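Local coordinates for ligand-gated channel protein (Acinetobacter baumannii, PDB 6H7V), which imports iron across the bacterial outer membrane as ferric preacinetobactin, probably with energy supplied through TonB, at residues N63-T68 with V140-S145; D88-T93 with Y105-A110; E284-G289 with T312-Y317; T375-S380 with P410-H415. All coordinates share one frame; numbering follows the deposited sequence.

Overall arrangement
Interactions 1 and 2 lie in the plug domain, close to the centre of the chain, and nearly all their touching residues are buried. Their centres are about 11 Å apart, and they meet directly through a salt bridge, so a buried charge pair ties the sheet of interaction 1 to the turn that leads into the sheet of interaction 2. Interactions 3 and 4 belong to the barrel, with centres about 14 Å apart, and each pairs two of its strands. Interaction 3 is partly buried: an aspartate, threonines and a tyrosine face the plug, while lysines and glutamates lie on the opposite face. Interaction 4 is a surface contact, with more aromatic packing and a bulged register.

Interaction 1: N63-T68 with V140-S145; sequences NTISYT and VLKGPS. With EDO (1,2-ethanediol), chain F.
Thr64 faces Leu141 and Ile65 faces Val140 where the edge strand 64-68 runs antiparallel to the end of strand 135-142, the short axes 4.9 Å apart with their directions at 164°. Ile65 and Val140 form the hydrogen-bonded pair: Ile65 N donates to Val140 O at 3.0 Å, and Val140 N returns a bond to Ile65 O at 2.8 Å. Thr64 and Leu141 are the non-hydrogen-bonded pair, and beyond them Lys142 N reaches Asn63 O at 2.9 Å, almost straight on to the carbonyl.

On the Thr64 face, the methyl CG2 lies 3.9 Å from Leu141 CG. The hydroxyl OG1 is set between backbone N and carbonyl carbon (chi1 66°), which leaves CG2 to do the packing; OG1 itself bonds to a 1,2-ethanediol probably carried over from crystallisation, which also accepts from Ser66 N. On the other face Ile65 and Val140 lie side by side, Ile65 CG2 4.0 Å from Val140 CB, with Ile84 of helix 80-84 also touching Val140. Lys142 passes diagonally over Asn63, its CD 4.0 Å from Asn63 ND2. Its chain bends in the outer torsions and carries NZ past Ile65 CG2 to a salt bridge with Asp88.

The backbone ladder therefore fixes the pairing, while the lysine spends its methylenes on Asn63 and delivers its charge to Asp88. Because both Lys142 and Asp88 are buried, their pairing probably offsets the cost of placing charge inside the plug and links this sheet to the segment that carries Asp88.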
# COMPACT_ATOMS: atom_id res chain seq x y z
N ASN A 63 -9.92 7.02 10.47
CA ASN A 63 -8.61 7.62 10.48
C ASN A 63 -8.03 7.62 9.05
O ASN A 63 -7.72 6.56 8.49
CB ASN A 63 -7.71 6.83 11.43
CG ASN A 63 -6.43 7.55 11.76
OD1 ASN A 63 -6.10 8.54 11.13
ND2 ASN A 63 -5.76 7.12 12.81
N THR A 64 -8.02 8.79 8.43
CA THR A 64 -7.57 8.93 7.05
C THR A 64 -6.48 9.97 6.95
O THR A 64 -6.49 10.95 7.67
CB THR A 64 -8.70 9.34 6.06
OG1 THR A 64 -9.19 10.66 6.35
CG2 THR A 64 -9.85 8.39 6.10
N ILE A 65 -5.69 9.87 5.89
CA ILE A 65 -4.78 10.95 5.56
C ILE A 65 -4.57 10.97 4.06
O ILE A 65 -4.68 9.95 3.39
CB ILE A 65 -3.45 10.79 6.33
CG1 ILE A 65 -2.56 12.00 6.08
CG2 ILE A 65 -2.73 9.53 5.91
CD1 ILE A 65 -1.77 12.40 7.30
N SER A 66 -4.40 12.17 3.52
CA SER A 66 -4.16 12.31 2.10
C SER A 66 -2.92 13.17 1.83
O SER A 66 -2.83 14.31 2.30
CB SER A 66 -5.38 12.94 1.45
OG SER A 66 -5.11 13.21 0.09
N TYR A 67 -1.98 12.62 1.06
CA TYR A 67 -0.73 13.32 0.77
C TYR A 67 -0.80 13.94 -0.62
O TYR A 67 -1.32 13.31 -1.52
CB TYR A 67 0.45 12.36 0.83
CG TYR A 67 0.61 11.66 2.16
CD1 TYR A 67 1.12 12.33 3.26
CD2 TYR A 67 0.22 10.35 2.31
CE1 TYR A 67 1.25 11.71 4.47
CE2 TYR A 67 0.40 9.69 3.51
CZ TYR A 67 0.92 10.38 4.59
OH TYR A 67 1.04 9.75 5.82
N THR A 68 -0.26 15.15 -0.78
CA THR A 68 -0.28 15.83 -2.07
C THR A 68 0.91 15.45 -2.91
O THR A 68 1.90 14.95 -2.41
CB THR A 68 -0.27 17.37 -1.91
OG1 THR A 68 0.97 17.79 -1.33
CG2 THR A 68 -1.40 17.79 -1.01
N VAL A 140 -4.84 7.41 2.29
CA VAL A 140 -4.78 6.21 3.12
C VAL A 140 -5.94 6.17 4.08
O VAL A 140 -6.18 7.12 4.81
CB VAL A 140 -3.48 6.15 3.93
CG1 VAL A 140 -3.42 4.84 4.69
CG2 VAL A 140 -2.28 6.28 3.01
N LEU A 141 -6.70 5.09 4.04
CA LEU A 141 -7.76 4.88 5.02
C LEU A 141 -7.37 3.72 5.91
O LEU A 141 -7.08 2.64 5.43
CB LEU A 141 -9.09 4.60 4.33
CG LEU A 141 -10.27 4.59 5.31
CD1 LEU A 141 -11.51 5.16 4.65
CD2 LEU A 141 -10.56 3.20 5.88
N LYS A 142 -7.25 3.95 7.21
CA LYS A 142 -6.71 2.94 8.09
C LYS A 142 -7.78 1.97 8.60
O LYS A 142 -8.88 2.38 8.94
CB LYS A 142 -5.96 3.58 9.24
CG LYS A 142 -4.65 4.24 8.83
CD LYS A 142 -3.97 4.79 10.08
CE LYS A 142 -3.16 6.05 9.85
NZ LYS A 142 -3.54 6.69 8.56
N GLY A 143 -7.44 0.69 8.62
CA GLY A 143 -8.37 -0.36 8.99
C GLY A 143 -9.13 -0.91 7.79
O GLY A 143 -9.08 -0.36 6.69
N PRO A 144 -9.86 -1.99 8.02
CA PRO A 144 -10.64 -2.66 6.99
C PRO A 144 -11.84 -1.83 6.55
O PRO A 144 -12.21 -0.88 7.23
CB PRO A 144 -11.13 -3.93 7.69
CG PRO A 144 -11.10 -3.57 9.15
CD PRO A 144 -9.93 -2.67 9.32
N SER A 145 -12.41 -2.15 5.41
CA SER A 145 -13.33 -1.23 4.77
C SER A 145 -14.23 -1.89 3.73
O SER A 145 -14.61 -1.26 2.75
CB SER A 145 -12.56 -0.09 4.12
OG SER A 145 -11.81 -0.56 2.99
C1 EDO F . -6.69 14.34 5.71
O1 EDO F . -5.50 14.39 4.91
C2 EDO F . -7.82 13.71 4.89
O2 EDO F . -9.07 13.81 5.58
O HOH W 1 -10.12 3.97 10.50

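Interaction 2: D88-T93 with Y105-A110; sequences DPSIYT and YIRGYA
Tyr92 and Tyr105 stand side by side on one face of a short antiparallel ladder, and Ile91 and Ile106 do the same on the other. The two rings meet at their rims: Tyr105 CD1 lies 4.1 Å from Tyr92 CD2, close to the plane of the Tyr92 ring, so the evidence is for an edge contact and not a stack. Their first torsions differ, Tyr92 CG being opposite its backbone N (chi1 174°) and Tyr105 CG beside its own (chi1 -67°), yet both rings extend the same way. The Tyr105 edge also faces Tyr92 O. The isoleucines share one first-torsion setting, and Ile91 CG1 lies 4.1 Å from Ile106 CG1; Val140 and Ile84 pack on Ile91.

Between these faces, Tyr105 N donates to Tyr92 O at 2.7 Å and Tyr92 N to Tyr105 O at 3.0 Å, while Arg107 N reaches Ser90 O at 2.9 Å. A water 2.8 Å from Ser90 O donates to it and accepts from Gly108 N. The guanidinium of Arg107 forms salt bridges through NH2 with Glu514 and Glu564 of the barrel wall; Ser90 OG also bonds to Glu564.

An Asx turn, in which Asp88 OD1 accepts from Ser90 N, and a type I turn lead into the first strand. A type I' turn from Ile106 to Tyr109 closes a beta hairpin with a two-residue loop, giving a three-stranded antiparallel meander within the plug domain.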
# COMPACT_ATOMS: atom_id res chain seq x y z
N ASP A 88 3.90 8.13 9.09
CA ASP A 88 2.70 7.56 9.70
C ASP A 88 3.03 6.35 10.60
O ASP A 88 3.47 5.30 10.13
CB ASP A 88 1.72 7.17 8.62
CG ASP A 88 0.37 6.69 9.18
OD1 ASP A 88 0.27 6.35 10.39
OD2 ASP A 88 -0.59 6.65 8.37
N PRO A 89 2.79 6.50 11.91
CA PRO A 89 3.17 5.47 12.87
C PRO A 89 2.27 4.25 12.87
O PRO A 89 2.62 3.24 13.47
CB PRO A 89 3.06 6.19 14.20
CG PRO A 89 2.02 7.22 13.98
CD PRO A 89 2.17 7.66 12.57
N SER A 90 1.16 4.30 12.16
CA SER A 90 0.36 3.10 11.97
C SER A 90 0.77 2.27 10.77
O SER A 90 0.17 1.24 10.48
CB SER A 90 -1.10 3.48 11.86
OG SER A 90 -1.63 3.51 13.18
N ILE A 91 1.83 2.67 10.10
CA ILE A 91 2.26 1.96 8.92
C ILE A 91 3.72 1.52 9.10
O ILE A 91 4.50 2.21 9.71
CB ILE A 91 2.07 2.84 7.68
CG1 ILE A 91 0.59 3.14 7.48
CG2 ILE A 91 2.62 2.14 6.46
CD1 ILE A 91 0.28 3.89 6.21
N TYR A 92 4.01 0.29 8.72
CA TYR A 92 5.31 -0.26 8.92
C TYR A 92 5.74 -0.96 7.64
O TYR A 92 4.97 -1.73 7.06
CB TYR A 92 5.32 -1.28 10.06
CG TYR A 92 6.66 -2.00 10.20
CD1 TYR A 92 7.79 -1.33 10.71
CD2 TYR A 92 6.80 -3.34 9.81
CE1 TYR A 92 9.01 -1.97 10.83
CE2 TYR A 92 8.02 -3.98 9.91
CZ TYR A 92 9.13 -3.30 10.41
OH TYR A 92 10.34 -3.97 10.50
N THR A 93 7.00 -0.74 7.27
CA THR A 93 7.65 -1.52 6.23
C THR A 93 8.97 -2.03 6.77
O THR A 93 9.59 -1.38 7.62
CB THR A 93 7.92 -0.67 4.96
OG1 THR A 93 8.52 -1.48 3.94
CG2 THR A 93 8.82 0.53 5.24
N TYR A 105 2.62 -2.84 6.31
CA TYR A 105 1.51 -3.22 7.15
C TYR A 105 0.79 -1.96 7.57
O TYR A 105 1.41 -0.90 7.69
CB TYR A 105 2.03 -3.95 8.38
CG TYR A 105 2.67 -5.30 8.12
CD1 TYR A 105 3.95 -5.38 7.63
CD2 TYR A 105 2.04 -6.50 8.53
CE1 TYR A 105 4.57 -6.60 7.47
CE2 TYR A 105 2.67 -7.73 8.38
CZ TYR A 105 3.93 -7.76 7.81
OH TYR A 105 4.63 -8.92 7.67
N ILE A 106 -0.51 -2.08 7.84
CA ILE A 106 -1.29 -0.96 8.36
C ILE A 106 -2.12 -1.44 9.53
O ILE A 106 -2.76 -2.49 9.45
CB ILE A 106 -2.22 -0.40 7.29
CG1 ILE A 106 -1.44 -0.07 6.01
CG2 ILE A 106 -2.93 0.83 7.82
CD1 ILE A 106 -2.25 0.60 4.91
N ARG A 107 -1.97 -0.78 10.67
CA ARG A 107 -2.54 -1.25 11.93
C ARG A 107 -2.11 -2.69 12.22
O ARG A 107 -2.85 -3.47 12.82
CB ARG A 107 -4.08 -1.11 11.91
CG ARG A 107 -4.50 0.35 11.95
CD ARG A 107 -5.98 0.57 12.20
NE ARG A 107 -6.24 1.94 12.63
CZ ARG A 107 -7.44 2.48 12.77
NH1 ARG A 107 -8.54 1.79 12.48
NH2 ARG A 107 -7.54 3.73 13.24
N GLY A 108 -0.89 -3.02 11.82
CA GLY A 108 -0.30 -4.31 12.17
C GLY A 108 -0.78 -5.48 11.31
O GLY A 108 -0.48 -6.61 11.60
N TYR A 109 -1.50 -5.19 10.23
CA TYR A 109 -1.88 -6.24 9.25
C TYR A 109 -1.32 -5.94 7.87
O TYR A 109 -1.14 -4.78 7.50
CB TYR A 109 -3.40 -6.35 9.16
CG TYR A 109 -4.05 -6.94 10.38
CD1 TYR A 109 -3.89 -8.28 10.70
CD2 TYR A 109 -4.86 -6.17 11.19
CE1 TYR A 109 -4.52 -8.83 11.80
CE2 TYR A 109 -5.48 -6.71 12.31
CZ TYR A 109 -5.34 -8.04 12.59
OH TYR A 109 -6.00 -8.58 13.67
N ALA A 110 -1.03 -6.98 7.11
CA ALA A 110 -0.56 -6.84 5.71
C ALA A 110 -1.53 -5.97 4.92
O ALA A 110 -2.74 -6.06 5.07
CB ALA A 110 -0.43 -8.21 5.06
O HOH W 2 1.15 -1.30 10.87

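Interaction 3: E284-G289 with T312-Y317; sequences ETKDKG and TTEYKY. With C8E ((hydroxyethyloxy)tri(ethyloxy)octane), chain I.
Thr285 opposite Tyr315 and Asp287 opposite Thr313 are the non-hydrogen-bonded pairs of a regular ladder whose strand directions differ by 176° and whose axes come within 4.7 Å. The backbone bonds come in three reciprocal pairs: Glu284 with Lys316, Lys286 with Glu314, and Lys288 with Thr312. Their regularity is seen at the centre, where Lys286 N to Glu314 O is 2.8 Å and Glu314 N to Lys286 O is 2.9 Å. No register shift interrupts the five successive pairs.

Among the side chains, one polar bond crosses the ladder. Thr313 OG1 donates to Asp287 OD2 at 2.7 Å, meeting that oxygen nearly end-on. Asp287 CG is turned beside its own backbone N (chi1 -69°), bringing the carboxylate across to the threonine. OD2 also accepts from Phe127 N in the plug, and Lys345 NZ bonds to Thr313 OG1, so the buried pair has partners beyond both strands.

Packing on this same face joins Thr285 CG2 to Thr313 CG2 at 4.0 Å, while Thr285 OG1 sits at the edge of the Tyr315 ring. Tyr128 and Phe341 meet that ring too.

The other face carries the lysines and glutamates, along with Thr312. Lys286 CD passes 3.8 Å from Glu314 OE1, but its NZ remains 4.8 Å from that oxygen, an electrostatic neighbour short of a salt bridge. Farther along, the detergent tail rests against Lys288, its C6 4.0 Å from Lys288 CB.

Strands 282-297 and 302-318 thus form one beta hairpin of the TonB-dependent receptor barrel, with one face turned to the plug and the other outward.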
# COMPACT_ATOMS: atom_id res chain seq x y z
N GLU A 284 11.29 -8.37 -13.25
CA GLU A 284 10.73 -7.40 -14.19
C GLU A 284 9.19 -7.48 -14.19
O GLU A 284 8.63 -8.56 -14.24
CB GLU A 284 11.25 -7.68 -15.59
CG GLU A 284 10.94 -6.58 -16.57
CD GLU A 284 11.34 -6.93 -18.00
OE1 GLU A 284 10.58 -7.69 -18.66
OE2 GLU A 284 12.41 -6.41 -18.44
N THR A 285 8.54 -6.35 -13.97
CA THR A 285 7.10 -6.28 -13.98
C THR A 285 6.72 -5.19 -14.96
O THR A 285 7.15 -4.06 -14.81
CB THR A 285 6.50 -5.97 -12.58
OG1 THR A 285 7.03 -6.88 -11.61
CG2 THR A 285 4.99 -6.14 -12.57
N LYS A 286 5.98 -5.56 -16.01
CA LYS A 286 5.30 -4.59 -16.88
C LYS A 286 3.80 -4.46 -16.52
O LYS A 286 3.10 -5.47 -16.39
CB LYS A 286 5.41 -5.03 -18.33
CG LYS A 286 6.84 -5.15 -18.83
CD LYS A 286 6.90 -5.57 -20.29
CE LYS A 286 8.31 -5.99 -20.66
NZ LYS A 286 8.55 -5.95 -22.14
N ASP A 287 3.32 -3.23 -16.40
CA ASP A 287 1.93 -3.01 -16.04
C ASP A 287 1.35 -2.01 -17.01
O ASP A 287 2.03 -1.07 -17.41
CB ASP A 287 1.77 -2.49 -14.60
CG ASP A 287 2.13 -3.56 -13.53
OD1 ASP A 287 3.30 -3.53 -13.05
OD2 ASP A 287 1.26 -4.40 -13.16
N LYS A 288 0.13 -2.29 -17.47
CA LYS A 288 -0.61 -1.39 -18.35
C LYS A 288 -2.01 -1.29 -17.80
O LYS A 288 -2.65 -2.32 -17.57
CB LYS A 288 -0.70 -1.97 -19.75
CG LYS A 288 0.59 -1.88 -20.53
CD LYS A 288 0.64 -2.82 -21.74
CE LYS A 288 2.10 -3.23 -22.01
NZ LYS A 288 2.56 -2.94 -23.40
N GLY A 289 -2.55 -0.08 -17.72
CA GLY A 289 -3.91 0.10 -17.19
C GLY A 289 -4.65 1.23 -17.84
O GLY A 289 -4.05 2.18 -18.35
N THR A 312 -3.17 -5.10 -17.24
CA THR A 312 -2.38 -6.25 -17.56
C THR A 312 -1.13 -6.17 -16.72
O THR A 312 -0.56 -5.12 -16.55
CB THR A 312 -2.02 -6.28 -19.07
OG1 THR A 312 -3.19 -6.59 -19.84
CG2 THR A 312 -0.98 -7.33 -19.37
N THR A 313 -0.72 -7.31 -16.20
CA THR A 313 0.53 -7.43 -15.51
C THR A 313 1.34 -8.57 -16.13
O THR A 313 0.82 -9.66 -16.31
CB THR A 313 0.27 -7.73 -14.05
OG1 THR A 313 -0.35 -6.60 -13.45
CG2 THR A 313 1.58 -8.07 -13.33
N GLU A 314 2.59 -8.29 -16.51
CA GLU A 314 3.57 -9.34 -16.87
C GLU A 314 4.76 -9.33 -15.90
O GLU A 314 5.46 -8.34 -15.77
CB GLU A 314 4.09 -9.14 -18.27
CG GLU A 314 3.02 -9.25 -19.37
CD GLU A 314 3.60 -8.97 -20.77
OE1 GLU A 314 4.80 -8.62 -20.89
OE2 GLU A 314 2.88 -9.14 -21.77
N TYR A 315 4.89 -10.42 -15.15
CA TYR A 315 5.88 -10.55 -14.11
C TYR A 315 6.83 -11.67 -14.48
O TYR A 315 6.41 -12.75 -14.87
CB TYR A 315 5.22 -10.89 -12.78
CG TYR A 315 6.17 -11.09 -11.64
CD1 TYR A 315 6.61 -10.02 -10.89
CD2 TYR A 315 6.57 -12.36 -11.25
CE1 TYR A 315 7.47 -10.20 -9.81
CE2 TYR A 315 7.38 -12.56 -10.15
CZ TYR A 315 7.80 -11.48 -9.42
OH TYR A 315 8.63 -11.64 -8.31
N LYS A 316 8.12 -11.39 -14.35
CA LYS A 316 9.14 -12.40 -14.52
C LYS A 316 10.17 -12.32 -13.41
O LYS A 316 10.60 -11.24 -13.04
CB LYS A 316 9.82 -12.21 -15.85
CG LYS A 316 8.92 -12.42 -17.07
CD LYS A 316 9.64 -11.92 -18.31
CE LYS A 316 9.19 -12.64 -19.56
NZ LYS A 316 7.75 -12.41 -19.74
N TYR A 317 10.59 -13.46 -12.89
CA TYR A 317 11.57 -13.47 -11.80
C TYR A 317 12.54 -14.64 -11.96
O TYR A 317 12.13 -15.78 -12.21
CB TYR A 317 10.85 -13.55 -10.45
CG TYR A 317 11.78 -13.66 -9.27
CD1 TYR A 317 12.39 -14.87 -8.96
CD2 TYR A 317 12.11 -12.55 -8.53
CE1 TYR A 317 13.25 -14.97 -7.89
CE2 TYR A 317 12.93 -12.66 -7.43
CZ TYR A 317 13.53 -13.85 -7.13
OH TYR A 317 14.38 -13.93 -6.06
C1 C8E I . -5.35 -4.66 -22.60
C2 C8E I . -5.73 -3.74 -21.45
C3 C8E I . -4.60 -2.77 -21.12
C4 C8E I . -5.06 -1.31 -21.04
C5 C8E I . -4.48 -0.44 -22.17
C6 C8E I . -3.23 0.36 -21.77
C7 C8E I . -2.90 1.45 -22.80
C8 C8E I . -1.57 2.16 -22.51
O9 C8E I . -1.64 3.53 -22.91
C10 C8E I . -0.46 4.30 -22.66
C11 C8E I . -0.78 5.79 -22.67

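Interaction 4: T375-S380 with P410-H415; sequences TQDDYS and PPFLFH. Unlike the reference sequence in segment 375-380: Ser380 (reference Gly).
Asp378 meets Phe414 and the backbone of Leu413 at a classic beta bulge. Its O accepts from Leu413 N at 2.8 Å and, weakly, from Phe414 N at 3.5 Å, which shifts the register by one residue; Asp378 N bonds back to Phe414 O. Phe414 CG sits between its own backbone N and carbonyl carbon (chi1 66°), bringing the ring beside Asp378. There Asp378 CB makes a CH-pi contact 4.0 Å from the ring centroid, and the carboxylate stacks on the ring with planes 21° apart. Gln376 NE2 holds Asp378 OD1 at its syn lone pair.

Beyond the bulge, Ser380, a glycine in the reference sequence, donates its N to Pro411 O at 3.0 Å and packs CB 3.8 Å from Leu413 CD2. Tyr379 forms a T-shaped pair with Phe412, whose edge approaches the tyrosine face; the centroids are 5.8 Å apart and the planes at 65°. At the other end, His415 ND1 bonds to Asp377 OD1 at 2.8 Å, within the imidazole plane but from above the carboxylate.

Strand 361-381 is flanked on its other side by strand 331-358, bonded at Ala340, Asp342 and Asp344, while His415 pairs onward with Ser452, just past strand 436-451.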
# COMPACT_ATOMS: atom_id res chain seq x y z
N THR A 375 -7.91 -13.20 -15.24
CA THR A 375 -7.37 -14.46 -15.72
C THR A 375 -5.85 -14.41 -15.68
O THR A 375 -5.24 -13.36 -15.88
CB THR A 375 -7.88 -14.85 -17.12
OG1 THR A 375 -7.42 -13.90 -18.08
CG2 THR A 375 -9.44 -14.92 -17.15
N GLN A 376 -5.25 -15.55 -15.37
CA GLN A 376 -3.85 -15.62 -15.03
C GLN A 376 -3.25 -16.91 -15.58
O GLN A 376 -3.81 -17.98 -15.43
CB GLN A 376 -3.69 -15.55 -13.51
CG GLN A 376 -2.26 -15.41 -13.06
CD GLN A 376 -2.11 -14.96 -11.59
OE1 GLN A 376 -2.72 -14.00 -11.15
NE2 GLN A 376 -1.24 -15.61 -10.89
N ASP A 377 -2.05 -16.79 -16.16
CA ASP A 377 -1.21 -17.95 -16.41
C ASP A 377 0.07 -17.91 -15.57
O ASP A 377 0.75 -16.87 -15.51
CB ASP A 377 -0.85 -18.00 -17.88
CG ASP A 377 -2.05 -18.28 -18.77
OD1 ASP A 377 -2.89 -19.14 -18.41
OD2 ASP A 377 -2.11 -17.68 -19.85
N ASP A 378 0.42 -19.05 -14.98
CA ASP A 378 1.62 -19.18 -14.16
C ASP A 378 2.61 -20.14 -14.81
O ASP A 378 2.24 -21.25 -15.21
CB ASP A 378 1.27 -19.72 -12.77
CG ASP A 378 0.84 -18.62 -11.79
OD1 ASP A 378 -0.15 -17.93 -12.09
OD2 ASP A 378 1.43 -18.54 -10.68
N TYR A 379 3.88 -19.72 -14.87
CA TYR A 379 4.96 -20.54 -15.37
C TYR A 379 6.01 -20.61 -14.29
O TYR A 379 6.39 -19.61 -13.71
CB TYR A 379 5.59 -19.88 -16.59
CG TYR A 379 4.63 -19.55 -17.69
CD1 TYR A 379 3.76 -18.46 -17.59
CD2 TYR A 379 4.62 -20.29 -18.88
CE1 TYR A 379 2.89 -18.13 -18.61
CE2 TYR A 379 3.74 -19.97 -19.90
CZ TYR A 379 2.90 -18.88 -19.77
OH TYR A 379 1.95 -18.63 -20.75
N SER A 380 6.54 -21.80 -14.05
CA SER A 380 7.37 -21.96 -12.88
C SER A 380 8.22 -23.20 -12.90
O SER A 380 7.80 -24.25 -13.37
CB SER A 380 6.51 -21.96 -11.64
OG SER A 380 7.32 -22.19 -10.52
N PRO A 410 10.86 -20.94 -17.75
CA PRO A 410 9.91 -21.65 -16.91
C PRO A 410 8.71 -22.16 -17.71
O PRO A 410 8.16 -21.42 -18.53
CB PRO A 410 9.49 -20.61 -15.89
CG PRO A 410 9.67 -19.30 -16.61
CD PRO A 410 10.90 -19.51 -17.45
N PRO A 411 8.39 -23.46 -17.57
CA PRO A 411 7.28 -24.05 -18.31
C PRO A 411 5.95 -23.73 -17.67
O PRO A 411 5.86 -23.44 -16.49
CB PRO A 411 7.55 -25.55 -18.20
CG PRO A 411 8.26 -25.70 -16.89
CD PRO A 411 8.97 -24.40 -16.58
N PHE A 412 4.92 -23.78 -18.49
CA PHE A 412 3.57 -23.51 -18.04
C PHE A 412 3.18 -24.49 -16.94
O PHE A 412 3.40 -25.69 -17.07
CB PHE A 412 2.62 -23.65 -19.23
CG PHE A 412 1.19 -23.54 -18.86
CD1 PHE A 412 0.68 -22.36 -18.31
CD2 PHE A 412 0.32 -24.62 -19.05
CE1 PHE A 412 -0.67 -22.23 -18.06
CE2 PHE A 412 -1.03 -24.52 -18.73
CZ PHE A 412 -1.51 -23.33 -18.19
N LEU A 413 2.53 -23.98 -15.90
CA LEU A 413 2.07 -24.81 -14.80
C LEU A 413 0.55 -24.86 -14.71
O LEU A 413 -0.04 -25.92 -14.86
CB LEU A 413 2.64 -24.29 -13.49
CG LEU A 413 3.14 -25.32 -12.47
CD1 LEU A 413 4.19 -26.25 -13.07
CD2 LEU A 413 3.70 -24.55 -11.29
N PHE A 414 -0.08 -23.71 -14.49
CA PHE A 414 -1.54 -23.68 -14.43
C PHE A 414 -2.11 -22.34 -14.84
O PHE A 414 -1.45 -21.31 -14.74
CB PHE A 414 -2.03 -24.06 -13.02
CG PHE A 414 -1.65 -23.07 -11.93
CD1 PHE A 414 -0.46 -23.19 -11.26
CD2 PHE A 414 -2.52 -22.07 -11.55
CE1 PHE A 414 -0.07 -22.23 -10.33
CE2 PHE A 414 -2.16 -21.15 -10.57
CZ PHE A 414 -0.94 -21.25 -9.94
N HIS A 415 -3.38 -22.37 -15.22
CA HIS A 415 -4.22 -21.21 -15.50
C HIS A 415 -5.18 -21.01 -14.30
O HIS A 415 -5.72 -21.98 -13.77
CB HIS A 415 -5.04 -21.51 -16.78
CG HIS A 415 -6.01 -20.43 -17.16
ND1 HIS A 415 -5.63 -19.30 -17.87
CD2 HIS A 415 -7.36 -20.36 -17.05
CE1 HIS A 415 -6.70 -18.57 -18.13
NE2 HIS A 415 -7.76 -19.18 -17.63
O HOH W 3 -2.33 -18.99 -12.96